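Local coordinates for protein tetraacyldisaccharide 4'-kinase (Aquifex aeolicus, PDB 4EHX) that phosphorylates the 4'-position of a tetraacyldisaccharide 1-phosphate with ATP, the step of lipid A biosynthesis that yields lipid IVA, at residues 32-37 with 122-127; 153-158 with 183-188; 204-209 with 296-301. All coordinates share one frame; numbering follows the deposited sequence.

The three contacts follow one another along the chain, none enclosing or crossing another. After helix 7-25, contact 1 closes a loop of 84 residues by laying the approach to strand 38-43 on helix 119-130. Contact 2 then closes a loop of only 24 residues, pairing strands 150-156 and 182-186 in the core of the kinase. Contact 3 spans 86 residues and brings strand 291-300 back against strand 201-212. Contacts 2 and 3 meet, their centres about 13 Å apart, because strands 182-186 and 201-212 are neighbours in the sheet. Contact 1 stands apart, its centre about 28 Å from that of contact 2 and about 30 Å from that of contact 3.

Contact 1. Residues 32-37 with 122-127; sequences KKLPVP and GGLLAL
On the flank of the P-loop kinase fold, Leu34, Pro35 and Val36 rest on Gly123, Leu124 and Leu127 of helix 119-130. The three residues belong to the irregular segment between helix 7-25 and strand 38-43, the strand that leads into the predicted ATP-binding loop. The contact is wholly apolar, with no hydrogen bond across it. Leu127 contributes the largest share. Its CG lies anti to the carbonyl carbon (chi1 -73°), and the two methyls beyond it serve different partners. CD1 meets the Pro35 ring tip to tip, 3.6 Å from Pro35 CD and almost as near to Pro35 CG. CD2 is 4.0 Å from Val36 CG1, where the two side chains slide past each other in opposite directions. Leu34 points at the helix and divides its branches likewise. Its CD1 comes within 3.9 Å of Gly123 CA, an approach possible because the glycine puts no side chain in the way. Its CD2 lies 3.9 Å from CD2 of Leu124, the two leucines crossing obliquely, and 4.1 Å from Leu127 CD1. Leu34, Val36 and Leu127 all touch Phe135 of strand 134-138, so the loop and the helix share it as a neighbour. On the loop itself, Lys33 folds back to place NZ 2.9 Å from Leu34 O, nearly in line with the carbonyl bond.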
ATOM      1  N   LYS A  32      20.993   1.708   9.685  1.00 23.08           N
ATOM      2  CA  LYS A  32      21.435   3.009   9.163  1.00 25.69           C
ATOM      3  C   LYS A  32      20.434   4.111   9.478  1.00 25.06           C
ATOM      4  O   LYS A  32      19.251   3.852   9.608  1.00 22.04           O
ATOM      5  CB  LYS A  32      21.683   2.900   7.657  1.00 24.99           C
ATOM      6  CG  LYS A  32      22.655   1.757   7.334  1.00 32.90           C
ATOM      7  CD  LYS A  32      22.918   1.599   5.845  1.00 41.66           C
ATOM      8  CE  LYS A  32      23.851   2.679   5.341  1.00 47.94           C
ATOM      9  NZ  LYS A  32      24.994   2.886   6.272  1.00 55.62           N
ATOM     10  N   LYS A  33      20.906   5.349   9.574  1.00 23.27           N
ATOM     11  CA  LYS A  33      20.048   6.439  10.017  1.00 27.81           C
ATOM     12  C   LYS A  33      20.068   7.601   9.046  1.00 26.35           C
ATOM     13  O   LYS A  33      21.103   8.234   8.859  1.00 25.62           O
ATOM     14  CB  LYS A  33      20.512   6.916  11.398  1.00 30.06           C
ATOM     15  CG  LYS A  33      19.804   8.159  11.905  1.00 31.72           C
ATOM     16  CD  LYS A  33      18.466   7.838  12.507  1.00 28.67           C
ATOM     17  CE  LYS A  33      17.922   9.010  13.329  1.00 28.26           C
ATOM     18  NZ  LYS A  33      17.704  10.238  12.492  1.00 27.34           N
ATOM     19  N   LEU A  34      18.934   7.881   8.414  1.00 23.55           N
ATOM     20  CA  LEU A  34      18.810   9.095   7.596  1.00 21.43           C
ATOM     21  C   LEU A  34      18.675  10.334   8.485  1.00 23.82           C
ATOM     22  O   LEU A  34      18.179  10.242   9.612  1.00 25.66           O
ATOM     23  CB  LEU A  34      17.616   8.987   6.642  1.00 20.62           C
ATOM     24  CG  LEU A  34      17.808   7.975   5.506  1.00 23.70           C
ATOM     25  CD1 LEU A  34      16.467   7.668   4.833  1.00 21.82           C
ATOM     26  CD2 LEU A  34      18.830   8.484   4.476  1.00 24.15           C
ATOM     27  N   PRO A  35      19.140  11.498   7.987  1.00 26.94           N
ATOM     28  CA  PRO A  35      19.158  12.739   8.775  1.00 30.22           C
ATOM     29  C   PRO A  35      17.828  13.487   8.806  1.00 37.04           C
ATOM     30  O   PRO A  35      17.799  14.603   9.316  1.00 34.73           O
ATOM     31  CB  PRO A  35      20.218  13.587   8.062  1.00 29.85           C
ATOM     32  CG  PRO A  35      20.122  13.154   6.633  1.00 33.77           C
ATOM     33  CD  PRO A  35      19.857  11.652   6.708  1.00 24.69           C
ATOM     34  N   VAL A  36      16.755  12.914   8.264  1.00 22.21           N
ATOM     35  CA  VAL A  36      15.426  13.479   8.486  1.00 21.03           C
ATOM     36  C   VAL A  36      14.537  12.366   9.033  1.00 24.76           C
ATOM     37  O   VAL A  36      14.906  11.209   8.959  1.00 22.92           O
ATOM     38  CB  VAL A  36      14.797  14.077   7.189  1.00 29.11           C
ATOM     39  CG1 VAL A  36      15.639  15.228   6.657  1.00 31.32           C
ATOM     40  CG2 VAL A  36      14.610  12.998   6.111  1.00 23.33           C
ATOM     41  N   PRO A  37      13.363  12.716   9.571  1.00 21.91           N
ATOM     42  CA  PRO A  37      12.443  11.708  10.113  1.00 20.58           C
ATOM     43  C   PRO A  37      11.954  10.681   9.078  1.00 16.51           C
ATOM     44  O   PRO A  37      11.758  10.993   7.890  1.00 19.03           O
ATOM     45  CB  PRO A  37      11.273  12.545  10.644  1.00 25.74           C
ATOM     46  CG  PRO A  37      11.872  13.898  10.922  1.00 26.96           C
ATOM     47  CD  PRO A  37      12.883  14.090   9.818  1.00 28.80           C
ATOM     48  N   GLY A 122      17.918   4.982  -1.340  1.00 27.63           N
ATOM     49  CA  GLY A 122      16.829   5.733  -1.948  1.00 22.79           C
ATOM     50  C   GLY A 122      16.682   7.057  -1.213  1.00 23.18           C
ATOM     51  O   GLY A 122      16.508   8.109  -1.830  1.00 23.28           O
ATOM     52  N   GLY A 123      16.772   7.003   0.110  1.00 23.40           N
ATOM     53  CA  GLY A 123      16.718   8.202   0.930  1.00 20.94           C
ATOM     54  C   GLY A 123      17.842   9.177   0.612  1.00 27.30           C
ATOM     55  O   GLY A 123      17.623  10.378   0.559  1.00 21.04           O
ATOM     56  N   LEU A 124      19.059   8.676   0.407  1.00 27.35           N
ATOM     57  CA  LEU A 124      20.171   9.566   0.078  1.00 27.74           C
ATOM     58  C   LEU A 124      19.953  10.281  -1.249  1.00 27.15           C
ATOM     59  O   LEU A 124      20.225  11.470  -1.372  1.00 28.63           O
ATOM     60  CB  LEU A 124      21.511   8.811   0.029  1.00 29.28           C
ATOM     61  CG  LEU A 124      22.067   8.295   1.357  1.00 35.97           C
ATOM     62  CD1 LEU A 124      23.498   7.782   1.169  1.00 40.08           C
ATOM     63  CD2 LEU A 124      22.023   9.381   2.416  1.00 33.13           C
ATOM     64  N   LEU A 125      19.483   9.551  -2.254  1.00 26.21           N
ATOM     65  CA  LEU A 125      19.245  10.174  -3.554  1.00 26.99           C
ATOM     66  C   LEU A 125      18.165  11.243  -3.423  1.00 26.18           C
ATOM     67  O   LEU A 125      18.268  12.322  -4.005  1.00 27.93           O
ATOM     68  CB  LEU A 125      18.821   9.134  -4.594  1.00 30.66           C
ATOM     69  CG  LEU A 125      18.413   9.734  -5.946  1.00 32.04           C
ATOM     70  CD1 LEU A 125      19.621  10.346  -6.659  1.00 35.89           C
ATOM     71  CD2 LEU A 125      17.739   8.695  -6.831  1.00 36.23           C
ATOM     72  N   ALA A 126      17.121  10.934  -2.663  1.00 26.70           N
ATOM     73  CA  ALA A 126      16.045  11.891  -2.456  1.00 26.35           C
ATOM     74  C   ALA A 126      16.575  13.144  -1.758  1.00 22.73           C
ATOM     75  O   ALA A 126      16.239  14.262  -2.137  1.00 27.27           O
ATOM     76  CB  ALA A 126      14.909  11.254  -1.642  1.00 23.64           C
ATOM     77  N   LEU A 127      17.398  12.964  -0.731  1.00 24.64           N
ATOM     78  CA  LEU A 127      17.917  14.125  -0.021  1.00 28.03           C
ATOM     79  C   LEU A 127      18.704  15.023  -0.967  1.00 36.42           C
ATOM     80  O   LEU A 127      18.606  16.242  -0.901  1.00 36.95           O
ATOM     81  CB  LEU A 127      18.770  13.708   1.179  1.00 25.14           C
ATOM     82  CG  LEU A 127      17.925  13.167   2.339  1.00 27.30           C
ATOM     83  CD1 LEU A 127      18.781  12.378   3.318  1.00 27.64           C
ATOM     84  CD2 LEU A 127      17.159  14.298   3.040  1.00 31.36           C
TER

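Contact 2. Residues 153-158 with 183-188; sequences LLLKKK and LVLTYQ
Leu155 O receives both polar hydrogens of Thr186, within the parallel pairing of 153-156 and 183-186. Thr186 N donates to Leu155 O at 2.8 Å. Thr186 OG1 adds a weak bond to the same oxygen, 3.2 Å away, its chi1 of 60° setting the hydroxyl between the backbone N and the carbonyl carbon. Further back, Leu155 N binds Val184 O at 2.8 Å, and Val184 N binds Leu153 O at 2.9 Å. Side chains follow the register. Leu154 and Val184 lie side by side, CD1 of the leucine 3.8 Å from CB of the valine, while Leu154 CG is 3.7 Å from CG2 of Thr186, which crosses it at about a right angle. On the other face Leu153 CD2 and Leu183 CD2 touch at 3.8 Å. Just beyond Thr186 N, a water accepts from Lys157 N and donates to Thr186 O, 2.8 Å away. Phe54 of helix 51-61 covers Leu154 and Val184, and Leu154 is bonded through its backbone to Gly42, one strand farther in. Lys156 sends NZ to the carbonyl oxygen of Gly48, in the predicted ATP-binding loop. Hydrocarbon thus fills the flanks of the buried pairing, while its polar side chains, Thr186 and Lys156, lie toward the C-terminal ends of the strands, consistent with a nucleotide site there, as in other P-loop kinases.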
ATOM      1  N   LEU A 153       2.599  -0.473  12.258  1.00 20.47           N
ATOM      2  CA  LEU A 153       2.270  -1.804  11.776  1.00 17.77           C
ATOM      3  C   LEU A 153       0.775  -1.937  11.614  1.00 19.51           C
ATOM      4  O   LEU A 153       0.013  -1.687  12.555  1.00 21.12           O
ATOM      5  CB  LEU A 153       2.741  -2.865  12.776  1.00 18.89           C
ATOM      6  CG  LEU A 153       2.396  -4.309  12.382  1.00 21.27           C
ATOM      7  CD1 LEU A 153       3.183  -4.739  11.153  1.00 21.32           C
ATOM      8  CD2 LEU A 153       2.642  -5.292  13.569  1.00 25.38           C
ATOM      9  N   LEU A 154       0.355  -2.352  10.428  1.00 19.73           N
ATOM     10  CA  LEU A 154      -1.063  -2.612  10.170  1.00 19.27           C
ATOM     11  C   LEU A 154      -1.336  -4.074  10.421  1.00 22.54           C
ATOM     12  O   LEU A 154      -0.559  -4.937   9.991  1.00 24.54           O
ATOM     13  CB  LEU A 154      -1.423  -2.278   8.719  1.00 18.92           C
ATOM     14  CG  LEU A 154      -1.774  -0.812   8.426  1.00 24.62           C
ATOM     15  CD1 LEU A 154      -0.666   0.136   8.860  1.00 22.11           C
ATOM     16  CD2 LEU A 154      -2.055  -0.655   6.925  1.00 22.43           C
ATOM     17  N   LEU A 155      -2.445  -4.343  11.101  1.00 23.21           N
ATOM     18  CA  LEU A 155      -2.868  -5.700  11.425  1.00 27.50           C
ATOM     19  C   LEU A 155      -4.332  -5.871  11.086  1.00 33.04           C
ATOM     20  O   LEU A 155      -5.155  -5.060  11.507  1.00 28.04           O
ATOM     21  CB  LEU A 155      -2.736  -5.947  12.926  1.00 28.06           C
ATOM     22  CG  LEU A 155      -1.481  -6.496  13.598  1.00 46.40           C
ATOM     23  CD1 LEU A 155      -1.849  -6.738  15.053  1.00 49.79           C
ATOM     24  CD2 LEU A 155      -0.975  -7.787  12.945  1.00 37.58           C
ATOM     25  N   LYS A 156      -4.676  -6.931  10.363  1.00 26.29           N
ATOM     26  CA  LYS A 156      -6.091  -7.286  10.222  1.00 31.12           C
ATOM     27  C   LYS A 156      -6.442  -8.511  11.056  1.00 34.37           C
ATOM     28  O   LYS A 156      -5.570  -9.310  11.415  1.00 32.51           O
ATOM     29  CB  LYS A 156      -6.470  -7.502   8.758  1.00 31.90           C
ATOM     30  CG  LYS A 156      -5.725  -8.621   8.099  1.00 29.28           C
ATOM     31  CD  LYS A 156      -5.987  -8.646   6.614  1.00 36.18           C
ATOM     32  CE  LYS A 156      -5.079  -9.648   5.938  1.00 35.74           C
ATOM     33  NZ  LYS A 156      -5.263  -9.629   4.464  1.00 40.38           N
ATOM     34  N   LYS A 157      -7.720  -8.664  11.375  1.00 28.80           N
ATOM     35  CA  LYS A 157      -8.132  -9.763  12.248  1.00 32.12           C
ATOM     36  C   LYS A 157      -7.595 -11.098  11.727  1.00 31.17           C
ATOM     37  O   LYS A 157      -7.118 -11.926  12.498  1.00 36.01           O
ATOM     38  CB  LYS A 157      -9.659  -9.807  12.397  1.00 33.73           C
ATOM     39  CG  LYS A 157     -10.152 -10.866  13.389  1.00 34.36           C
ATOM     40  CD  LYS A 157     -11.683 -10.889  13.442  1.00 36.56           C
ATOM     41  CE  LYS A 157     -12.206 -11.909  14.439  1.00 45.55           C
ATOM     42  NZ  LYS A 157     -13.698 -11.958  14.421  1.00 47.27           N
ATOM     43  N   LYS A 158      -7.660 -11.298  10.414  1.00 33.69           N
ATOM     44  CA  LYS A 158      -7.180 -12.542   9.797  1.00 33.49           C
ATOM     45  C   LYS A 158      -5.714 -12.862  10.145  1.00 40.65           C
ATOM     46  O   LYS A 158      -5.342 -14.038  10.289  1.00 36.28           O
ATOM     47  CB  LYS A 158      -7.335 -12.453   8.280  1.00 41.58           C
ATOM     48  CG  LYS A 158      -7.066 -13.761   7.538  1.00 50.44           C
ATOM     49  CD  LYS A 158      -7.025 -13.518   6.041  1.00 54.19           C
ATOM     50  CE  LYS A 158      -6.779 -14.807   5.270  1.00 66.00           C
ATOM     51  NZ  LYS A 158      -6.635 -14.552   3.806  1.00 68.68           N
ATOM     52  N   LEU A 183       0.076   0.485  16.379  1.00 21.41           N
ATOM     53  CA  LEU A 183      -0.696  -0.493  15.619  1.00 27.62           C
ATOM     54  C   LEU A 183      -1.911   0.149  14.969  1.00 29.34           C
ATOM     55  O   LEU A 183      -2.616   0.939  15.590  1.00 26.99           O
ATOM     56  CB  LEU A 183      -1.185  -1.629  16.520  1.00 23.29           C
ATOM     57  CG  LEU A 183      -0.111  -2.534  17.123  1.00 31.45           C
ATOM     58  CD1 LEU A 183      -0.755  -3.604  17.982  1.00 33.35           C
ATOM     59  CD2 LEU A 183       0.714  -3.163  16.028  1.00 32.06           C
ATOM     60  N   VAL A 184      -2.161  -0.223  13.722  1.00 22.36           N
ATOM     61  CA  VAL A 184      -3.368   0.199  13.027  1.00 25.91           C
ATOM     62  C   VAL A 184      -4.151  -1.062  12.728  1.00 30.34           C
ATOM     63  O   VAL A 184      -3.662  -1.943  12.013  1.00 25.80           O
ATOM     64  CB  VAL A 184      -3.048   0.940  11.703  1.00 22.08           C
ATOM     65  CG1 VAL A 184      -4.353   1.303  10.959  1.00 20.53           C
ATOM     66  CG2 VAL A 184      -2.245   2.219  11.988  1.00 20.74           C
ATOM     67  N   LEU A 185      -5.345  -1.157  13.309  1.00 27.14           N
ATOM     68  CA  LEU A 185      -6.172  -2.349  13.187  1.00 27.30           C
ATOM     69  C   LEU A 185      -7.124  -2.151  12.023  1.00 31.69           C
ATOM     70  O   LEU A 185      -8.083  -1.388  12.119  1.00 29.32           O
ATOM     71  CB  LEU A 185      -6.949  -2.599  14.477  1.00 25.97           C
ATOM     72  CG  LEU A 185      -6.157  -2.653  15.793  1.00 30.94           C
ATOM     73  CD1 LEU A 185      -7.062  -3.094  16.946  1.00 33.02           C
ATOM     74  CD2 LEU A 185      -4.932  -3.563  15.708  1.00 26.67           C
ATOM     75  N   THR A 186      -6.853  -2.847  10.927  1.00 26.78           N
ATOM     76  CA  THR A 186      -7.511  -2.576   9.648  1.00 25.64           C
ATOM     77  C   THR A 186      -8.734  -3.454   9.335  1.00 27.46           C
ATOM     78  O   THR A 186      -9.034  -4.434  10.034  1.00 25.80           O
ATOM     79  CB  THR A 186      -6.501  -2.754   8.505  1.00 27.56           C
ATOM     80  OG1 THR A 186      -6.022  -4.106   8.531  1.00 23.71           O
ATOM     81  CG2 THR A 186      -5.301  -1.791   8.680  1.00 22.45           C
ATOM     82  N   TYR A 187      -9.417  -3.088   8.253  1.00 26.75           N
ATOM     83  CA  TYR A 187     -10.630  -3.764   7.782  1.00 31.05           C
ATOM     84  C   TYR A 187     -11.738  -3.802   8.827  1.00 29.92           C
ATOM     85  O   TYR A 187     -12.532  -4.744   8.871  1.00 33.13           O
ATOM     86  CB  TYR A 187     -10.304  -5.161   7.234  1.00 29.86           C
ATOM     87  CG  TYR A 187      -9.478  -5.111   5.969  1.00 34.99           C
ATOM     88  CD1 TYR A 187      -8.084  -5.053   6.023  1.00 32.28           C
ATOM     89  CD2 TYR A 187     -10.087  -5.088   4.716  1.00 38.49           C
ATOM     90  CE1 TYR A 187      -7.321  -4.993   4.865  1.00 35.97           C
ATOM     91  CE2 TYR A 187      -9.330  -5.028   3.552  1.00 40.99           C
ATOM     92  CZ  TYR A 187      -7.949  -4.982   3.634  1.00 40.04           C
ATOM     93  OH  TYR A 187      -7.188  -4.926   2.489  1.00 39.02           O
ATOM     94  N   GLN A 188     -11.809  -2.759   9.652  1.00 29.45           N
ATOM     95  CA  GLN A 188     -12.832  -2.688  10.696  1.00 34.18           C
ATOM     96  C   GLN A 188     -14.227  -2.643  10.086  1.00 37.84           C
ATOM     97  O   GLN A 188     -15.208  -3.037  10.729  1.00 30.45           O
ATOM     98  CB  GLN A 188     -12.628  -1.457  11.584  1.00 33.87           C
ATOM     99  CG  GLN A 188     -11.351  -1.491  12.418  1.00 34.21           C
ATOM    100  CD  GLN A 188     -11.409  -2.495  13.558  1.00 38.34           C
ATOM    101  OE1 GLN A 188     -12.490  -2.881  14.015  1.00 37.97           O
ATOM    102  NE2 GLN A 188     -10.240  -2.916  14.030  1.00 29.48           N
TER
HETATM  103  O   HOH W   1     -10.005  -7.082  10.201  1.00 32.29           O

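Contact 3. Residues 204-209 with 296-301; sequences MFREFC and FKVKLE
Phe205 and Lys299 face each other as an antiparallel hydrogen-bonded pair, each serving as both donor and acceptor. Lys299 N gives an almost straight bond to Phe205 O (2.8 Å, 177° at the hydrogen), and Phe205 N returns one to Lys299 O at 2.9 Å. Two residues on, Glu207 N reaches Lys297 O in the plane of the carbonyl at 3.0 Å, and Lys297 N binds Glu207 O at 2.9 Å. Met204 and Arg206, alternating with these, have their amide N bonded on the other edge of the strand. Met204 N is bonded to the backbone of Leu185, and Arg206 N to Glu189 OE1. Arg206 also directs NH1 to the hydroxyl of Ser53, next to the predicted ATP-binding loop, while its CG lies on CG2 of Val298. Beside Arg206, the Met204 side chain crosses that of Val298 at about a right angle, with Met204 CG 3.9 Å from Val298 CG1. On the opposite face the charged groups of Glu207 and Lys299 do not meet, and Glu207 OE1 instead lies 3.8 Å from Lys299 CG. At the far end Phe208 turns its edge to the face of Phe296, the rings at 60° and their centroids 5.7 Å apart. Phe296 CD2 also sits 3.4 Å from Phe208 N, packing against the backbone. An alanine at Phe296 would probably leave the edge of Phe208 without this face and open a gap beside the 207-208 peptide. Strand 201-212 pairs also with 182-186, and 291-300 with 275-277, so this twisted two-stranded antiparallel ribbon joins the P-loop core to strands 229-233, 252-257 and 275-277, consistent with the linker between the two lobes of LpxK.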
ATOM      1  N   MET A 204      -8.941   1.363  11.968  1.00 28.33           N
ATOM      2  CA  MET A 204      -9.036   1.967  10.646  1.00 22.82           C
ATOM      3  C   MET A 204     -10.216   1.408   9.876  1.00 30.07           C
ATOM      4  O   MET A 204     -10.365   0.190   9.751  1.00 28.46           O
ATOM      5  CB  MET A 204      -7.748   1.705   9.864  1.00 24.19           C
ATOM      6  CG  MET A 204      -7.820   2.157   8.409  1.00 23.41           C
ATOM      7  SD  MET A 204      -6.228   1.927   7.565  1.00 29.17           S
ATOM      8  CE  MET A 204      -6.744   0.950   6.149  1.00 26.63           C
ATOM      9  N   PHE A 205     -11.047   2.313   9.372  1.00 23.62           N
ATOM     10  CA  PHE A 205     -12.228   1.964   8.585  1.00 26.32           C
ATOM     11  C   PHE A 205     -11.971   2.546   7.215  1.00 29.39           C
ATOM     12  O   PHE A 205     -11.323   3.579   7.103  1.00 26.60           O
ATOM     13  CB  PHE A 205     -13.492   2.612   9.173  1.00 28.88           C
ATOM     14  CG  PHE A 205     -13.892   2.075  10.528  1.00 30.99           C
ATOM     15  CD1 PHE A 205     -13.212   2.463  11.673  1.00 30.77           C
ATOM     16  CD2 PHE A 205     -14.969   1.209  10.656  1.00 29.66           C
ATOM     17  CE1 PHE A 205     -13.588   1.977  12.926  1.00 30.33           C
ATOM     18  CE2 PHE A 205     -15.354   0.727  11.904  1.00 34.17           C
ATOM     19  CZ  PHE A 205     -14.661   1.105  13.037  1.00 34.00           C
ATOM     20  N   ARG A 206     -12.453   1.884   6.168  1.00 26.33           N
ATOM     21  CA  ARG A 206     -12.411   2.487   4.844  1.00 26.82           C
ATOM     22  C   ARG A 206     -13.819   2.577   4.326  1.00 28.14           C
ATOM     23  O   ARG A 206     -14.566   1.606   4.377  1.00 32.32           O
ATOM     24  CB  ARG A 206     -11.521   1.684   3.884  1.00 32.61           C
ATOM     25  CG  ARG A 206     -10.040   1.915   4.125  1.00 33.19           C
ATOM     26  CD  ARG A 206      -9.192   1.380   2.988  1.00 37.45           C
ATOM     27  NE  ARG A 206      -9.291  -0.064   2.864  1.00 48.06           N
ATOM     28  CZ  ARG A 206      -8.622  -0.784   1.970  1.00 53.49           C
ATOM     29  NH1 ARG A 206      -7.800  -0.192   1.117  1.00 54.80           N
ATOM     30  NH2 ARG A 206      -8.777  -2.099   1.931  1.00 63.74           N
ATOM     31  N   GLU A 207     -14.185   3.755   3.850  1.00 24.97           N
ATOM     32  CA  GLU A 207     -15.540   4.016   3.422  1.00 28.27           C
ATOM     33  C   GLU A 207     -15.556   4.632   2.021  1.00 35.75           C
ATOM     34  O   GLU A 207     -14.702   5.449   1.682  1.00 31.04           O
ATOM     35  CB  GLU A 207     -16.243   4.908   4.459  1.00 36.42           C
ATOM     36  CG  GLU A 207     -16.364   4.203   5.822  1.00 36.09           C
ATOM     37  CD  GLU A 207     -16.867   5.089   6.957  1.00 47.29           C
ATOM     38  OE1 GLU A 207     -17.252   6.255   6.715  1.00 41.20           O
ATOM     39  OE2 GLU A 207     -16.875   4.598   8.106  1.00 43.42           O
ATOM     40  N   PHE A 208     -16.533   4.224   1.215  1.00 30.14           N
ATOM     41  CA  PHE A 208     -16.624   4.658  -0.176  1.00 34.09           C
ATOM     42  C   PHE A 208     -16.820   6.161  -0.266  1.00 42.80           C
ATOM     43  O   PHE A 208     -17.747   6.710   0.324  1.00 36.85           O
ATOM     44  CB  PHE A 208     -17.778   3.941  -0.888  1.00 38.35           C
ATOM     45  CG  PHE A 208     -17.946   4.344  -2.334  1.00 40.54           C
ATOM     46  CD1 PHE A 208     -16.892   4.226  -3.228  1.00 36.86           C
ATOM     47  CD2 PHE A 208     -19.158   4.832  -2.798  1.00 52.36           C
ATOM     48  CE1 PHE A 208     -17.039   4.590  -4.558  1.00 42.37           C
ATOM     49  CE2 PHE A 208     -19.311   5.197  -4.125  1.00 53.35           C
ATOM     50  CZ  PHE A 208     -18.253   5.075  -5.005  1.00 49.86           C
ATOM     51  N   CYS A 209     -15.949   6.821  -1.021  1.00 36.02           N
ATOM     52  CA  CYS A 209     -15.982   8.271  -1.158  1.00 42.22           C
ATOM     53  C   CYS A 209     -16.558   8.726  -2.493  1.00 47.25           C
ATOM     54  O   CYS A 209     -17.553   9.456  -2.549  1.00 44.43           O
ATOM     55  CB  CYS A 209     -14.565   8.833  -1.018  1.00 42.43           C
ATOM     56  SG  CYS A 209     -14.509  10.643  -1.087  1.00 61.40           S
ATOM     57  N   PHE A 296     -11.914   5.051  -2.015  1.00 35.69           N
ATOM     58  CA  PHE A 296     -12.261   4.934  -0.612  1.00 44.80           C
ATOM     59  C   PHE A 296     -11.404   5.887   0.211  1.00 48.91           C
ATOM     60  O   PHE A 296     -10.308   6.258  -0.202  1.00 51.17           O
ATOM     61  CB  PHE A 296     -12.062   3.492  -0.149  1.00 36.32           C
ATOM     62  CG  PHE A 296     -13.057   2.542  -0.728  1.00 39.11           C
ATOM     63  CD1 PHE A 296     -12.930   2.098  -2.033  1.00 48.59           C
ATOM     64  CD2 PHE A 296     -14.135   2.103   0.024  1.00 43.61           C
ATOM     65  CE1 PHE A 296     -13.860   1.225  -2.573  1.00 46.95           C
ATOM     66  CE2 PHE A 296     -15.062   1.233  -0.506  1.00 46.27           C
ATOM     67  CZ  PHE A 296     -14.927   0.796  -1.813  1.00 46.02           C
ATOM     68  N   LYS A 297     -11.918   6.305   1.362  1.00 40.61           N
ATOM     69  CA  LYS A 297     -11.163   7.175   2.251  1.00 38.97           C
ATOM     70  C   LYS A 297     -10.967   6.449   3.567  1.00 38.06           C
ATOM     71  O   LYS A 297     -11.821   5.657   3.967  1.00 26.50           O
ATOM     72  CB  LYS A 297     -11.893   8.505   2.469  1.00 49.32           C
ATOM     73  CG  LYS A 297     -11.872   9.435   1.256  1.00 55.15           C
ATOM     74  CD  LYS A 297     -10.447   9.836   0.894  1.00 56.08           C
ATOM     75  CE  LYS A 297     -10.393  10.608  -0.416  1.00 61.50           C
ATOM     76  NZ  LYS A 297     -11.158  11.879  -0.364  1.00 60.50           N
ATOM     77  N   VAL A 298      -9.831   6.694   4.216  1.00 31.25           N
ATOM     78  CA  VAL A 298      -9.559   6.108   5.519  1.00 31.44           C
ATOM     79  C   VAL A 298     -10.208   6.960   6.588  1.00 27.64           C
ATOM     80  O   VAL A 298     -10.115   8.186   6.569  1.00 30.03           O
ATOM     81  CB  VAL A 298      -8.038   6.020   5.826  1.00 30.67           C
ATOM     82  CG1 VAL A 298      -7.802   5.901   7.335  1.00 25.31           C
ATOM     83  CG2 VAL A 298      -7.402   4.856   5.076  1.00 34.47           C
ATOM     84  N   LYS A 299     -10.877   6.302   7.521  1.00 31.71           N
ATOM     85  CA  LYS A 299     -11.373   6.972   8.704  1.00 30.01           C
ATOM     86  C   LYS A 299     -10.673   6.293   9.860  1.00 27.24           C
ATOM     87  O   LYS A 299     -10.829   5.087  10.054  1.00 27.98           O
ATOM     88  CB  LYS A 299     -12.877   6.776   8.843  1.00 26.31           C
ATOM     89  CG  LYS A 299     -13.667   7.137   7.585  1.00 31.66           C
ATOM     90  CD  LYS A 299     -13.675   8.632   7.368  1.00 29.04           C
ATOM     91  CE  LYS A 299     -14.606   9.013   6.199  1.00 32.40           C
ATOM     92  NZ  LYS A 299     -14.584  10.479   5.953  1.00 42.79           N
ATOM     93  N   LEU A 300      -9.910   7.062  10.621  1.00 22.00           N
ATOM     94  CA  LEU A 300      -9.116   6.491  11.707  1.00 23.06           C
ATOM     95  C   LEU A 300      -9.590   6.984  13.065  1.00 27.68           C
ATOM     96  O   LEU A 300      -9.695   8.183  13.278  1.00 29.15           O
ATOM     97  CB  LEU A 300      -7.654   6.893  11.530  1.00 23.94           C
ATOM     98  CG  LEU A 300      -6.624   6.067  12.310  1.00 27.85           C
ATOM     99  CD1 LEU A 300      -6.401   4.760  11.597  1.00 27.57           C
ATOM    100  CD2 LEU A 300      -5.311   6.817  12.418  1.00 34.64           C
ATOM    101  N   GLU A 301      -9.837   6.070  13.998  1.00 31.88           N
ATOM    102  CA  GLU A 301     -10.190   6.467  15.356  1.00 30.32           C
ATOM    103  C   GLU A 301      -9.000   7.112  16.084  1.00 33.21           C
ATOM    104  O   GLU A 301      -7.854   6.721  15.869  1.00 33.75           O
ATOM    105  CB  GLU A 301     -10.707   5.267  16.155  1.00 32.23           C
ATOM    106  CG  GLU A 301     -12.028   4.726  15.670  1.00 40.16           C
ATOM    107  CD  GLU A 301     -12.647   3.739  16.647  1.00 42.05           C
ATOM    108  OE1 GLU A 301     -12.043   3.494  17.716  1.00 41.17           O
ATOM    109  OE2 GLU A 301     -13.737   3.213  16.344  1.00 46.96           O
TER